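Local coordinates for adenylate kinase (Desulfovibrio gigas, PDB 2XB4), which probably catalyses the reversible transfer of the terminal phosphate of ATP to AMP, giving two ADP, and carries a metal ion, here zinc, at residues 133-138 with 151-156; 126-131 with 159-164; 6-11 with 117-122; 111-116 with 202-207; 26-31 with 79-84. All blocks are in the same frame, centred on the assembly; numbering follows the deposited sequence.

Contact 1 of 5, residues 133-138 with 151-156. With ZN (zinc ion), chain B.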
# COMPACT_ATOMS: atom_id res chain seq x y z
N PRO A 133 -4.97 8.16 -9.43
CA PRO A 133 -5.44 8.28 -8.02
C PRO A 133 -6.27 9.57 -7.79
O PRO A 133 -6.93 9.67 -6.79
CB PRO A 133 -4.11 8.31 -7.22
CG PRO A 133 -3.09 9.00 -8.19
CD PRO A 133 -3.52 8.39 -9.58
N ASN A 134 -6.30 10.47 -8.76
CA ASN A 134 -7.08 11.74 -8.66
C ASN A 134 -8.57 11.43 -8.77
O ASN A 134 -9.37 12.27 -8.30
CB ASN A 134 -6.81 12.77 -9.80
CG ASN A 134 -5.33 13.32 -9.85
OD1 ASN A 134 -4.57 13.21 -8.88
ND2 ASN A 134 -4.98 13.97 -10.99
N HIS A 135 -8.96 10.30 -9.39
CA HIS A 135 -10.43 10.02 -9.73
C HIS A 135 -11.27 9.74 -8.46
O HIS A 135 -11.08 8.71 -7.88
CB HIS A 135 -10.56 8.78 -10.67
CG HIS A 135 -9.99 9.01 -12.06
ND1 HIS A 135 -9.82 7.98 -12.97
CD2 HIS A 135 -9.63 10.14 -12.71
CE1 HIS A 135 -9.29 8.46 -14.09
NE2 HIS A 135 -9.19 9.78 -13.96
N PRO A 136 -12.18 10.66 -8.05
CA PRO A 136 -12.81 10.42 -6.72
C PRO A 136 -13.84 9.28 -6.75
O PRO A 136 -14.73 9.26 -7.63
CB PRO A 136 -13.48 11.80 -6.38
CG PRO A 136 -12.74 12.83 -7.21
CD PRO A 136 -12.47 12.01 -8.56
N ASN A 137 -13.72 8.33 -5.82
CA ASN A 137 -14.69 7.23 -5.68
C ASN A 137 -14.90 7.02 -4.19
O ASN A 137 -13.92 6.96 -3.45
CB ASN A 137 -14.18 5.88 -6.25
CG ASN A 137 -14.07 5.90 -7.84
OD1 ASN A 137 -13.03 6.35 -8.42
ND2 ASN A 137 -15.08 5.42 -8.52
N ASN A 138 -16.16 6.87 -3.78
CA ASN A 138 -16.40 6.68 -2.38
C ASN A 138 -17.71 5.91 -2.25
O ASN A 138 -18.77 6.43 -2.64
CB ASN A 138 -16.46 8.02 -1.61
CG ASN A 138 -16.35 7.82 -0.11
OD1 ASN A 138 -17.18 7.06 0.51
ND2 ASN A 138 -15.34 8.46 0.51
N CYS A 151 -13.77 2.05 -11.11
CA CYS A 151 -13.74 3.52 -11.08
C CYS A 151 -14.88 4.13 -11.90
O CYS A 151 -15.05 3.74 -13.06
CB CYS A 151 -12.37 4.01 -11.63
SG CYS A 151 -12.30 5.82 -11.64
N ARG A 152 -15.65 5.08 -11.33
CA ARG A 152 -16.79 5.71 -12.02
C ARG A 152 -16.34 6.68 -13.11
O ARG A 152 -17.15 7.13 -13.91
CB ARG A 152 -17.62 6.50 -10.99
CG ARG A 152 -16.75 7.67 -10.38
CD ARG A 152 -17.49 8.41 -9.28
NE ARG A 152 -18.86 8.67 -9.68
CZ ARG A 152 -19.21 9.76 -10.35
NH1 ARG A 152 -18.21 10.64 -10.66
NH2 ARG A 152 -20.51 9.96 -10.72
N VAL A 153 -15.06 7.06 -13.12
CA VAL A 153 -14.54 8.00 -14.15
C VAL A 153 -14.01 7.22 -15.33
O VAL A 153 -14.31 7.56 -16.47
CB VAL A 153 -13.34 8.85 -13.59
CG1 VAL A 153 -12.81 9.84 -14.67
CG2 VAL A 153 -13.74 9.65 -12.35
N CYS A 154 -13.20 6.18 -15.09
CA CYS A 154 -12.48 5.55 -16.21
C CYS A 154 -12.62 4.03 -16.29
O CYS A 154 -12.11 3.42 -17.25
CB CYS A 154 -10.98 5.92 -16.21
SG CYS A 154 -10.09 5.01 -14.83
N GLY A 155 -13.27 3.42 -15.31
CA GLY A 155 -13.47 1.96 -15.30
C GLY A 155 -12.27 1.20 -14.78
O GLY A 155 -12.26 -0.04 -14.75
N GLY A 156 -11.27 1.89 -14.26
CA GLY A 156 -10.10 1.20 -13.67
C GLY A 156 -10.44 0.46 -12.39
O GLY A 156 -11.44 0.71 -11.71
ZN ZN B . -10.24 6.01 -12.71
O HOH W 1 -15.89 11.12 -9.45
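The His135 imidazole has Val153 CG1 over the centre of one face, 3.6 Å above the plane and 7° off the normal, a CH-pi contact. At its edge and in its plane lies Cys154 SG, 3.5 Å from ND1 of His135; Cys151 SG approaches the same ring obliquely. The same groups bind the metal: the zinc ion takes His135 ND1 at 2.0 Å and Cys151 SG at 2.3 Å, with Cys154 SG as third ligand and Cys129 SG from outside completing a site of three cysteines and one histidine. The other ring nitrogen, His135 NE2, is hydrogen-bonded to Thr15 OG1 of the second subunit.

Residues 151-156 carry a CxxC knuckle, in which backbone amides point at a metal-bound sulfur. Cys151 SG, set anti to its own backbone N (chi1 179°), accepts from Val153 N at 3.4 Å and from Cys154 N at 3.6 Å. Such N-H donors would be expected to spread the negative charge of the thiolate. A further weak bond runs from Gly156 N to Cys154 SG. The turn is closed by Gly155 N donating to Cys151 O.

On the flank, Arg152 CD packs 3.3 Å from Pro136 O. Water 1 joins the same carbonyl, to which it donates, to Arg152 NH1, from which it accepts at 2.7 Å. Arg152 NE has a weak bond to Lys145 O.

Contact 2 of 5, residues 126-131 with 159-164. With ZN (zinc ion), chain B; SRT (S,R meso-tartaric acid), chain C; SRT (S,R meso-tartaric acid), chain D.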
# COMPACT_ATOMS: atom_id res chain seq x y z
N ARG A 126 -13.58 5.53 1.02
CA ARG A 126 -12.74 5.94 -0.13
C ARG A 126 -12.18 4.72 -0.89
O ARG A 126 -11.70 3.76 -0.25
CB ARG A 126 -11.53 6.71 0.39
CG ARG A 126 -11.84 8.11 1.15
CD ARG A 126 -10.60 8.58 1.94
NE ARG A 126 -10.88 9.92 2.49
CZ ARG A 126 -10.20 10.48 3.49
NH1 ARG A 126 -9.17 9.82 4.03
NH2 ARG A 126 -10.54 11.72 3.94
N ARG A 127 -12.17 4.79 -2.21
CA ARG A 127 -11.62 3.70 -3.07
C ARG A 127 -10.71 4.40 -4.05
O ARG A 127 -11.09 5.44 -4.58
CB ARG A 127 -12.71 2.94 -3.83
CG ARG A 127 -13.60 2.06 -2.80
CD ARG A 127 -12.76 0.93 -2.11
NE ARG A 127 -13.57 0.10 -1.20
CZ ARG A 127 -13.83 0.37 0.09
NH1 ARG A 127 -13.38 1.49 0.68
NH2 ARG A 127 -14.63 -0.46 0.78
N ILE A 128 -9.47 3.89 -4.22
CA ILE A 128 -8.50 4.59 -5.08
C ILE A 128 -8.45 3.86 -6.40
O ILE A 128 -8.33 2.63 -6.45
CB ILE A 128 -7.09 4.50 -4.47
CG1 ILE A 128 -7.06 5.00 -3.04
CG2 ILE A 128 -6.06 5.32 -5.35
CD1 ILE A 128 -8.02 6.18 -2.78
N CYS A 129 -8.52 4.63 -7.51
CA CYS A 129 -8.35 4.09 -8.83
C CYS A 129 -6.90 3.76 -9.17
O CYS A 129 -5.99 4.61 -9.02
CB CYS A 129 -8.92 5.12 -9.84
SG CYS A 129 -8.71 4.65 -11.63
N LYS A 130 -6.68 2.55 -9.66
CA LYS A 130 -5.35 2.10 -10.09
C LYS A 130 -4.78 2.94 -11.21
O LYS A 130 -3.57 3.19 -11.26
CB LYS A 130 -5.41 0.63 -10.52
CG LYS A 130 -4.03 -0.06 -10.36
CD LYS A 130 -4.00 -1.62 -10.64
CE LYS A 130 -4.17 -1.98 -12.15
NZ LYS A 130 -2.97 -2.72 -12.78
N ASN A 131 -5.65 3.42 -12.11
CA ASN A 131 -5.16 4.12 -13.32
C ASN A 131 -4.81 5.57 -12.99
O ASN A 131 -3.86 6.14 -13.58
CB ASN A 131 -6.21 4.16 -14.45
CG ASN A 131 -6.54 2.77 -15.02
OD1 ASN A 131 -5.75 1.83 -14.94
ND2 ASN A 131 -7.70 2.65 -15.63
N SER A 159 -9.09 0.10 -5.22
CA SER A 159 -8.68 -0.59 -4.00
C SER A 159 -8.85 0.28 -2.80
O SER A 159 -9.03 1.49 -2.94
CB SER A 159 -7.25 -1.08 -4.15
OG SER A 159 -6.44 -0.00 -4.24
N ALA A 160 -8.79 -0.33 -1.61
CA ALA A 160 -8.86 0.45 -0.40
C ALA A 160 -7.46 0.78 0.13
O ALA A 160 -6.52 0.01 -0.12
CB ALA A 160 -9.71 -0.29 0.64
N ARG A 161 -7.30 1.88 0.88
CA ARG A 161 -5.98 2.14 1.52
C ARG A 161 -6.05 1.69 2.96
O ARG A 161 -7.01 2.00 3.66
CB ARG A 161 -5.67 3.65 1.54
CG ARG A 161 -5.74 4.32 0.15
CD ARG A 161 -5.22 5.80 0.23
NE ARG A 161 -5.99 6.67 1.18
CZ ARG A 161 -5.60 7.91 1.53
NH1 ARG A 161 -4.40 8.40 1.07
NH2 ARG A 161 -6.35 8.64 2.38
N ALA A 162 -5.00 0.99 3.41
CA ALA A 162 -5.02 0.44 4.75
C ALA A 162 -5.27 1.55 5.83
O ALA A 162 -5.97 1.29 6.81
CB ALA A 162 -3.71 -0.29 5.06
N ASP A 163 -4.68 2.74 5.70
CA ASP A 163 -4.86 3.77 6.75
C ASP A 163 -6.31 4.26 6.83
O ASP A 163 -6.77 4.68 7.92
CB ASP A 163 -4.01 5.05 6.48
CG ASP A 163 -2.48 4.87 6.81
OD1 ASP A 163 -2.09 3.92 7.58
OD2 ASP A 163 -1.65 5.69 6.30
N ASP A 164 -7.02 4.25 5.70
CA ASP A 164 -8.44 4.59 5.67
C ASP A 164 -9.31 3.51 6.34
O ASP A 164 -10.43 3.83 6.76
CB ASP A 164 -8.99 4.75 4.29
CG ASP A 164 -8.43 5.99 3.52
OD1 ASP A 164 -8.05 7.03 4.12
OD2 ASP A 164 -8.44 5.91 2.28
ZN ZN B . -10.24 6.01 -12.71
O1 SRT C . -2.65 9.10 -16.46
O11 SRT C . -4.89 9.18 -16.18
C1 SRT C . -3.81 8.62 -16.50
C2 SRT C . -3.76 7.36 -17.25
O2 SRT C . -2.88 6.33 -16.83
C3 SRT C . -4.82 7.12 -18.27
O3 SRT C . -3.96 7.78 -19.24
C4 SRT C . -4.95 5.71 -18.65
O4 SRT C . -5.74 5.02 -17.99
O41 SRT C . -4.27 5.29 -19.60
O1 SRT D . -11.67 14.32 4.41
O11 SRT D . -10.40 15.84 3.32
C1 SRT D . -10.70 15.11 4.30
C2 SRT D . -10.07 15.27 5.62
O2 SRT D . -9.62 14.12 6.31
C3 SRT D . -9.71 16.64 6.05
O3 SRT D . -11.04 16.76 6.63
C4 SRT D . -8.72 16.66 7.15
O4 SRT D . -7.53 16.69 6.82
O41 SRT D . -9.14 16.66 8.31
O HOH W 2 -9.56 3.55 1.34
O HOH W 3 -6.00 1.24 -6.54
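Asp164 OD1 takes two guanidinium donors, Arg126 NH1 from across the contact and Arg161 NH2 from its own segment. The Arg126 NH1 to Asp164 OD1 salt bridge measures 3.0 Å; the oxygen lies near the guanidinium plane, but the donor comes from 42° above the carboxylate plane. Arg161 grips the carboxylate side-on, its NE reaching Asp164 OD2 at 2.8 Å in a nearly straight bond (172°). Sharing one acid brings the like-charged Arg126 NH1 and Arg161 NH2 to 3.5 Å, a repulsion that the shared carboxylate would be expected to offset. Arg161 NH1 and NH2 also donate to Cys129 O and Lys130 O of the second subunit. Water 2 donates to Asp164 OD2 and Arg126 O and accepts from Arg161 N.

This network borders a short antiparallel ribbon in what is, by comparison with relatives, the LID domain. Ile128 and Ser159 form its hydrogen-bonded pair, Ile128 N to Ser159 O at 2.8 Å and Ser159 N to Ile128 O at 2.9 Å. Water 3 donates to Ile128 O and also bonds Ser159 OG. Ile128 CG1 packs 3.5 Å from Arg161 CG, the two side chains crossing at a slant. Arg127 NH1 is satisfied by the carbonyls of Arg126 and Met124, while Ala160 CB lies over one face of the Arg127 guanidinium, offset toward its rim. At the edge of the Arg126 guanidinium, NH2 stands 2.9 Å from O1 of a bound tartrate.

Contact 3 of 5, residues 6-11 with 117-122. With SRT (S,R meso-tartaric acid), chain D.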
# COMPACT_ATOMS: atom_id res chain seq x y z
N PHE A 6 -11.82 24.86 11.69
CA PHE A 6 -11.93 23.59 12.40
C PHE A 6 -12.73 22.54 11.55
O PHE A 6 -13.81 22.85 11.00
CB PHE A 6 -12.69 23.77 13.74
CG PHE A 6 -12.00 24.68 14.75
CD1 PHE A 6 -11.07 24.15 15.67
CD2 PHE A 6 -12.24 26.05 14.75
CE1 PHE A 6 -10.45 24.99 16.67
CE2 PHE A 6 -11.63 26.91 15.67
CZ PHE A 6 -10.73 26.42 16.64
N GLY A 7 -12.30 21.28 11.60
CA GLY A 7 -13.19 20.20 11.12
C GLY A 7 -12.50 18.84 11.38
O GLY A 7 -11.25 18.81 11.50
N PRO A 8 -13.28 17.76 11.46
CA PRO A 8 -12.74 16.44 11.79
C PRO A 8 -12.12 15.85 10.53
O PRO A 8 -12.43 16.32 9.41
CB PRO A 8 -13.99 15.60 12.07
CG PRO A 8 -15.12 16.26 11.31
CD PRO A 8 -14.76 17.78 11.37
N ASN A 9 -11.31 14.81 10.69
CA ASN A 9 -10.96 14.00 9.53
C ASN A 9 -12.21 13.46 8.84
O ASN A 9 -13.15 13.07 9.54
CB ASN A 9 -10.05 12.83 9.97
CG ASN A 9 -8.59 13.31 10.33
OD1 ASN A 9 -8.13 14.45 10.01
ND2 ASN A 9 -7.87 12.46 10.93
N GLY A 10 -12.28 13.48 7.50
CA GLY A 10 -13.49 13.00 6.81
C GLY A 10 -14.41 14.16 6.37
O GLY A 10 -15.43 13.95 5.68
N SER A 11 -14.07 15.40 6.70
CA SER A 11 -14.95 16.58 6.41
C SER A 11 -14.50 17.41 5.18
O SER A 11 -15.13 18.43 4.88
CB SER A 11 -15.05 17.57 7.60
OG SER A 11 -13.80 18.19 7.90
N GLU A 117 -20.29 9.64 12.92
CA GLU A 117 -20.48 8.32 12.20
C GLU A 117 -20.33 8.59 10.65
O GLU A 117 -19.79 7.75 9.89
CB GLU A 117 -21.86 7.60 12.48
CG GLU A 117 -21.92 7.04 13.94
CD GLU A 117 -23.01 5.90 14.24
OE1 GLU A 117 -24.20 6.21 14.57
OE2 GLU A 117 -22.64 4.67 14.17
N VAL A 118 -20.81 9.73 10.23
CA VAL A 118 -20.72 10.17 8.82
C VAL A 118 -19.25 10.39 8.41
O VAL A 118 -18.79 9.88 7.40
CB VAL A 118 -21.60 11.35 8.48
CG1 VAL A 118 -21.34 11.80 7.03
CG2 VAL A 118 -23.15 10.98 8.69
N ALA A 119 -18.52 11.17 9.23
CA ALA A 119 -17.09 11.40 9.03
C ALA A 119 -16.32 10.04 8.90
O ALA A 119 -15.49 9.86 8.00
CB ALA A 119 -16.58 12.29 10.17
N LYS A 120 -16.54 9.11 9.84
CA LYS A 120 -15.80 7.82 9.81
C LYS A 120 -16.14 7.09 8.52
O LYS A 120 -15.27 6.51 7.87
CB LYS A 120 -16.13 6.99 11.07
CG LYS A 120 -15.49 5.60 11.09
CD LYS A 120 -15.79 4.87 12.33
CE LYS A 120 -15.13 3.54 12.24
NZ LYS A 120 -15.63 2.67 13.31
N ASN A 121 -17.42 6.99 8.20
CA ASN A 121 -17.81 6.30 6.96
C ASN A 121 -17.27 6.93 5.68
O ASN A 121 -16.84 6.25 4.77
CB ASN A 121 -19.31 6.20 6.87
CG ASN A 121 -19.84 5.05 7.74
OD1 ASN A 121 -19.15 4.04 7.98
ND2 ASN A 121 -21.01 5.23 8.24
N ARG A 122 -17.24 8.24 5.64
CA ARG A 122 -16.55 8.88 4.50
C ARG A 122 -15.06 8.54 4.37
O ARG A 122 -14.58 8.48 3.23
CB ARG A 122 -16.69 10.38 4.53
CG ARG A 122 -18.07 10.79 4.22
CD ARG A 122 -18.23 12.30 4.21
NE ARG A 122 -19.62 12.50 3.77
CZ ARG A 122 -20.05 13.49 2.99
NH1 ARG A 122 -19.18 14.38 2.53
NH2 ARG A 122 -21.35 13.55 2.63
O1 SRT D . -11.67 14.32 4.41
O11 SRT D . -10.40 15.84 3.32
C1 SRT D . -10.70 15.11 4.30
C2 SRT D . -10.07 15.27 5.62
O2 SRT D . -9.62 14.12 6.31
C3 SRT D . -9.71 16.64 6.05
O3 SRT D . -11.04 16.76 6.63
C4 SRT D . -8.72 16.66 7.15
O4 SRT D . -7.53 16.69 6.82
O41 SRT D . -9.14 16.66 8.31
O HOH W 4 -16.72 14.98 3.64
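The type II turn from Pro8 to Ser11 presents Gly10, at phi 100° and psi -4°, to helix 116-124, its CA 4.5 Å from that of Ala119. Having no side chain, Gly10 can bring this CA within 3.9 Å of Ala119 O. Ala119 CB touches Asn9 O at 3.6 Å, a carbonyl that also accepts from His174 NE2, and meets Pro8 CG more loosely.

The 6-11 segment opens the P-loop of the nucleoside-phosphate kinases, so the helix backs a phosphate-binding turn. A tartrate is bound at this turn, whose Gly10 and Ser11 are predicted ATP ligands: Gly10 N donates to its O2 at 3.0 Å (162°), and weaker bonds involve Ser11 N and Pro8 O. Pro8 O also takes both Ser11 N and Ser11 OG, the hydroxyl at 2.8 Å.

Farther along the helix, the extended Arg122 lays CD 3.6 Å from Gly10 O. Water 4 donates to Gly10 O at 2.6 Å and accepts from Arg122 NH1, bridging the turn to the guanidinium.

Contact 4 of 5, residues 111-116 with 202-207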
# COMPACT_ATOMS: atom_id res chain seq x y z
N GLU A 111 -16.21 26.48 10.91
CA GLU A 111 -16.30 25.13 11.42
C GLU A 111 -17.06 24.31 10.40
O GLU A 111 -18.18 24.68 10.02
CB GLU A 111 -17.02 25.10 12.79
CG GLU A 111 -17.19 23.68 13.33
CD GLU A 111 -18.32 23.52 14.40
OE1 GLU A 111 -18.90 24.51 14.93
OE2 GLU A 111 -18.64 22.35 14.68
N ILE A 112 -16.47 23.19 9.97
CA ILE A 112 -17.18 22.26 9.10
C ILE A 112 -17.84 21.19 10.00
O ILE A 112 -17.15 20.51 10.77
CB ILE A 112 -16.25 21.60 8.09
CG1 ILE A 112 -15.51 22.71 7.31
CG2 ILE A 112 -17.12 20.65 7.15
CD1 ILE A 112 -14.39 22.16 6.46
N LEU A 113 -19.16 21.03 9.88
CA LEU A 113 -20.00 20.23 10.81
C LEU A 113 -20.29 18.95 10.08
O LEU A 113 -20.75 19.01 8.91
CB LEU A 113 -21.40 20.87 11.04
CG LEU A 113 -21.38 21.88 12.18
CD1 LEU A 113 -20.63 23.19 11.78
CD2 LEU A 113 -22.80 22.16 12.59
N LEU A 114 -20.08 17.82 10.76
CA LEU A 114 -20.44 16.52 10.19
C LEU A 114 -20.67 15.57 11.40
O LEU A 114 -19.86 15.59 12.33
CB LEU A 114 -19.21 16.06 9.33
CG LEU A 114 -19.35 15.04 8.24
CD1 LEU A 114 -20.17 15.77 7.17
CD2 LEU A 114 -18.06 14.72 7.67
N PRO A 115 -21.74 14.75 11.41
CA PRO A 115 -21.75 13.78 12.48
C PRO A 115 -20.56 12.81 12.43
O PRO A 115 -20.10 12.43 11.35
CB PRO A 115 -23.10 13.03 12.33
CG PRO A 115 -23.94 13.87 11.38
CD PRO A 115 -22.96 14.68 10.57
N ARG A 116 -20.04 12.48 13.61
CA ARG A 116 -18.89 11.58 13.69
C ARG A 116 -19.11 10.28 12.90
O ARG A 116 -18.20 9.88 12.20
CB ARG A 116 -18.53 11.29 15.13
CG ARG A 116 -17.57 10.14 15.33
CD ARG A 116 -17.37 9.84 16.84
NE ARG A 116 -16.29 8.84 16.92
CZ ARG A 116 -15.52 8.72 17.98
NH1 ARG A 116 -15.75 9.51 19.03
NH2 ARG A 116 -14.58 7.79 18.00
N TYR A 202 -18.52 33.78 13.06
CA TYR A 202 -18.35 32.33 13.18
C TYR A 202 -19.22 31.68 12.10
O TYR A 202 -20.47 31.88 12.06
CB TYR A 202 -18.81 31.87 14.55
CG TYR A 202 -18.45 30.37 14.85
CD1 TYR A 202 -17.23 30.04 15.43
CD2 TYR A 202 -19.36 29.34 14.57
CE1 TYR A 202 -16.91 28.73 15.78
CE2 TYR A 202 -19.03 27.95 14.87
CZ TYR A 202 -17.82 27.70 15.50
OH TYR A 202 -17.42 26.45 15.89
N ILE A 203 -18.57 30.98 11.18
CA ILE A 203 -19.27 30.41 10.01
C ILE A 203 -19.40 28.88 10.23
O ILE A 203 -18.40 28.24 10.53
CB ILE A 203 -18.50 30.68 8.73
CG1 ILE A 203 -18.49 32.20 8.45
CG2 ILE A 203 -19.22 29.96 7.45
CD1 ILE A 203 -17.63 32.57 7.17
N GLU A 204 -20.62 28.33 10.12
CA GLU A 204 -20.83 26.88 10.26
C GLU A 204 -21.16 26.37 8.87
O GLU A 204 -22.09 26.90 8.22
CB GLU A 204 -22.05 26.65 11.16
CG GLU A 204 -21.80 26.96 12.65
CD GLU A 204 -23.05 26.63 13.48
OE1 GLU A 204 -24.16 26.67 12.94
OE2 GLU A 204 -22.96 26.31 14.65
N LEU A 205 -20.36 25.44 8.38
CA LEU A 205 -20.55 24.84 7.08
C LEU A 205 -21.12 23.43 7.25
O LEU A 205 -20.57 22.61 8.01
CB LEU A 205 -19.18 24.77 6.39
CG LEU A 205 -18.58 26.10 6.00
CD1 LEU A 205 -17.18 25.84 5.23
CD2 LEU A 205 -19.60 26.94 5.09
N ASP A 206 -22.22 23.14 6.58
CA ASP A 206 -22.80 21.78 6.63
C ASP A 206 -21.99 20.90 5.71
O ASP A 206 -22.15 20.95 4.47
CB ASP A 206 -24.25 21.78 6.11
CG ASP A 206 -24.82 20.36 5.94
OD1 ASP A 206 -24.19 19.35 6.37
OD2 ASP A 206 -25.91 20.26 5.33
N GLY A 207 -21.17 20.04 6.32
CA GLY A 207 -20.22 19.18 5.62
C GLY A 207 -20.83 18.09 4.76
O GLY A 207 -20.10 17.49 3.99
O HOH W 5 -21.40 24.80 15.99
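Glu111 binds through both backbone and side chain: its N donates to Ile203 O at 2.8 Å, and its O accepts from Leu205 N in an almost straight bond (176°). With CG anti to the backbone N (chi1 178°), the extended side chain brings OE1 to Tyr202 OH, which donates at 2.6 Å from 40° above the carboxylate plane. Water 5 donates to this OE1 and to Glu204 OE2, joining two like-charged groups; Glu204 OE2 also has a salt bridge to Lys192. Ile112 faces the other side of the sheet, where CG1 meets Leu205 CD1 at 4.1 Å and CG2 lies 3.8 Å from Gly207 CA. Leu113 N donates to Leu205 O, its O accepts from Gly207 N at 2.8 Å, and its CD1 touches Glu204 CB. Leu114 CD1 presses to 3.4 Å from Gly207 C. Pro115 then sits at the N-cap position of helix 116-124. Paired in parallel register, strands 108-113 and 201-206 form one end of the central five-stranded sheet, order 2-3-1-4-5, of the P-loop kinase CORE.

Contact 5 of 5, residues 26-31 with 79-84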
# COMPACT_ATOMS: atom_id res chain seq x y z
N LEU A 26 -4.26 34.21 1.24
CA LEU A 26 -3.90 34.05 2.65
C LEU A 26 -2.68 33.10 2.76
O LEU A 26 -2.47 32.24 1.86
CB LEU A 26 -5.07 33.44 3.45
CG LEU A 26 -6.38 34.25 3.41
CD1 LEU A 26 -7.41 33.63 4.29
CD2 LEU A 26 -6.27 35.78 3.76
N ALA A 27 -1.86 33.23 3.82
CA ALA A 27 -0.90 32.16 4.10
C ALA A 27 -1.64 31.00 4.76
O ALA A 27 -2.32 31.20 5.78
CB ALA A 27 0.14 32.63 5.03
N HIS A 28 -1.47 29.77 4.25
CA HIS A 28 -2.16 28.66 4.88
C HIS A 28 -1.22 28.08 5.92
O HIS A 28 -0.26 27.46 5.52
CB HIS A 28 -2.51 27.55 3.84
CG HIS A 28 -2.95 26.26 4.47
ND1 HIS A 28 -4.15 26.13 5.15
CD2 HIS A 28 -2.34 25.05 4.55
CE1 HIS A 28 -4.28 24.90 5.59
NE2 HIS A 28 -3.19 24.22 5.26
N ILE A 29 -1.49 28.25 7.22
CA ILE A 29 -0.59 27.88 8.28
C ILE A 29 -1.07 26.60 9.00
O ILE A 29 -2.08 26.57 9.69
CB ILE A 29 -0.44 29.06 9.38
CG1 ILE A 29 -0.18 30.43 8.73
CG2 ILE A 29 0.56 28.71 10.54
CD1 ILE A 29 1.15 30.60 8.10
N GLU A 30 -0.31 25.52 8.88
CA GLU A 30 -0.80 24.28 9.47
C GLU A 30 0.23 23.86 10.48
O GLU A 30 1.49 24.18 10.39
CB GLU A 30 -1.18 23.27 8.36
CG GLU A 30 -0.13 22.46 7.83
CD GLU A 30 0.22 21.21 8.71
OE1 GLU A 30 1.41 20.97 8.74
OE2 GLU A 30 -0.62 20.48 9.33
N SER A 31 -0.30 23.26 11.52
CA SER A 31 0.41 23.04 12.75
C SER A 31 1.68 22.27 12.48
O SER A 31 2.71 22.55 13.04
CB SER A 31 -0.55 22.32 13.77
OG SER A 31 -1.70 21.90 13.02
N GLY A 79 -2.23 38.11 5.94
CA GLY A 79 -3.47 37.42 6.19
C GLY A 79 -3.14 35.97 6.35
O GLY A 79 -2.20 35.47 5.69
N TRP A 80 -3.83 35.29 7.28
CA TRP A 80 -3.50 33.86 7.44
C TRP A 80 -4.75 33.02 7.62
O TRP A 80 -5.83 33.52 8.06
CB TRP A 80 -2.54 33.64 8.62
CG TRP A 80 -2.80 34.48 9.91
CD1 TRP A 80 -2.13 35.63 10.28
CD2 TRP A 80 -3.72 34.19 10.95
NE1 TRP A 80 -2.59 36.07 11.53
CE2 TRP A 80 -3.53 35.17 11.97
CE3 TRP A 80 -4.65 33.12 11.20
CZ2 TRP A 80 -4.28 35.17 13.15
CZ3 TRP A 80 -5.33 33.12 12.36
CH2 TRP A 80 -5.19 34.16 13.32
N LEU A 81 -4.60 31.72 7.33
CA LEU A 81 -5.61 30.70 7.65
C LEU A 81 -4.93 29.65 8.50
O LEU A 81 -4.01 28.96 8.03
CB LEU A 81 -6.13 30.03 6.36
CG LEU A 81 -7.06 28.78 6.53
CD1 LEU A 81 -8.45 29.19 7.14
CD2 LEU A 81 -7.22 28.12 5.10
N LEU A 82 -5.32 29.57 9.75
CA LEU A 82 -4.66 28.64 10.75
C LEU A 82 -5.47 27.37 10.87
O LEU A 82 -6.65 27.44 11.20
CB LEU A 82 -4.55 29.40 12.10
CG LEU A 82 -3.85 28.63 13.26
CD1 LEU A 82 -2.41 28.07 12.89
CD2 LEU A 82 -3.90 29.35 14.62
N ASP A 83 -4.86 26.21 10.60
CA ASP A 83 -5.56 24.97 10.37
C ASP A 83 -4.85 23.94 11.27
O ASP A 83 -3.68 23.68 11.11
CB ASP A 83 -5.39 24.70 8.88
CG ASP A 83 -5.94 23.40 8.43
OD1 ASP A 83 -6.41 22.63 9.28
OD2 ASP A 83 -5.94 23.14 7.19
N GLY A 84 -5.57 23.32 12.18
CA GLY A 84 -5.12 22.15 12.89
C GLY A 84 -4.66 22.47 14.31
O GLY A 84 -4.31 21.57 15.08
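Ile29 N donates to Leu81 O at 2.7 Å (165°), the shortest rung of a ladder that continues with Leu81 N to Ala27 O at 2.8 Å and Asp83 N to Ile29 O at 2.9 Å. Beyond these, Asp83 O is approached by both Ser31 N and Ser31 OG, each through a weak hydrogen bond, the hydroxyl at 3.3 Å. The nearly eclipsed chi1 of Ser31 (12°) sets OG beside its own backbone N, where both can address that carbonyl.

This parallel ladder joins strand 27-30, at the sheet's edge within the chain, to strand 80-83 of the P-loop kinase core. On one face Ile29 CG1 meets Trp80 CB at 4.0 Å and its CG2 meets Leu82 CD1 at 3.8 Å, with helix 61-75 packed over Ile29 and Trp80. The other face carries Asp83, whose OD1 forms a salt bridge with Lys13 of the P-loop. Glu30 occupies the N-cap of helix 31-40, where OE1 takes Gly33 N. Ser31 and Gly84, just past the C-terminal ends of the two strands, are predicted AMP-binding residues.

Overall arrangement
Contacts 1 and 2 share the zinc ion, their centres 10 Å apart, and contact 1 is nested within the loop that contact 2 closes; Asn137 O probably bonds Arg127 N between them. Contact 3 lies 17 Å from contact 2 between centres, yet both reach the same tartrate, through Gly10 N and Arg126, a predicted ATP ligand. Helix 116-124 leads directly into the metal-bearing region. Contacts 3 and 4 touch, with Phe6 O probably bonded to Ile112 N at 2.9 Å, so the P-loop leaves the sheet beside strand 108-113. Contacts 4 and 5 mark opposite ends of that sheet, 18 Å apart between centres, and Lys13 ties contact 5 to the phosphate-binding loop.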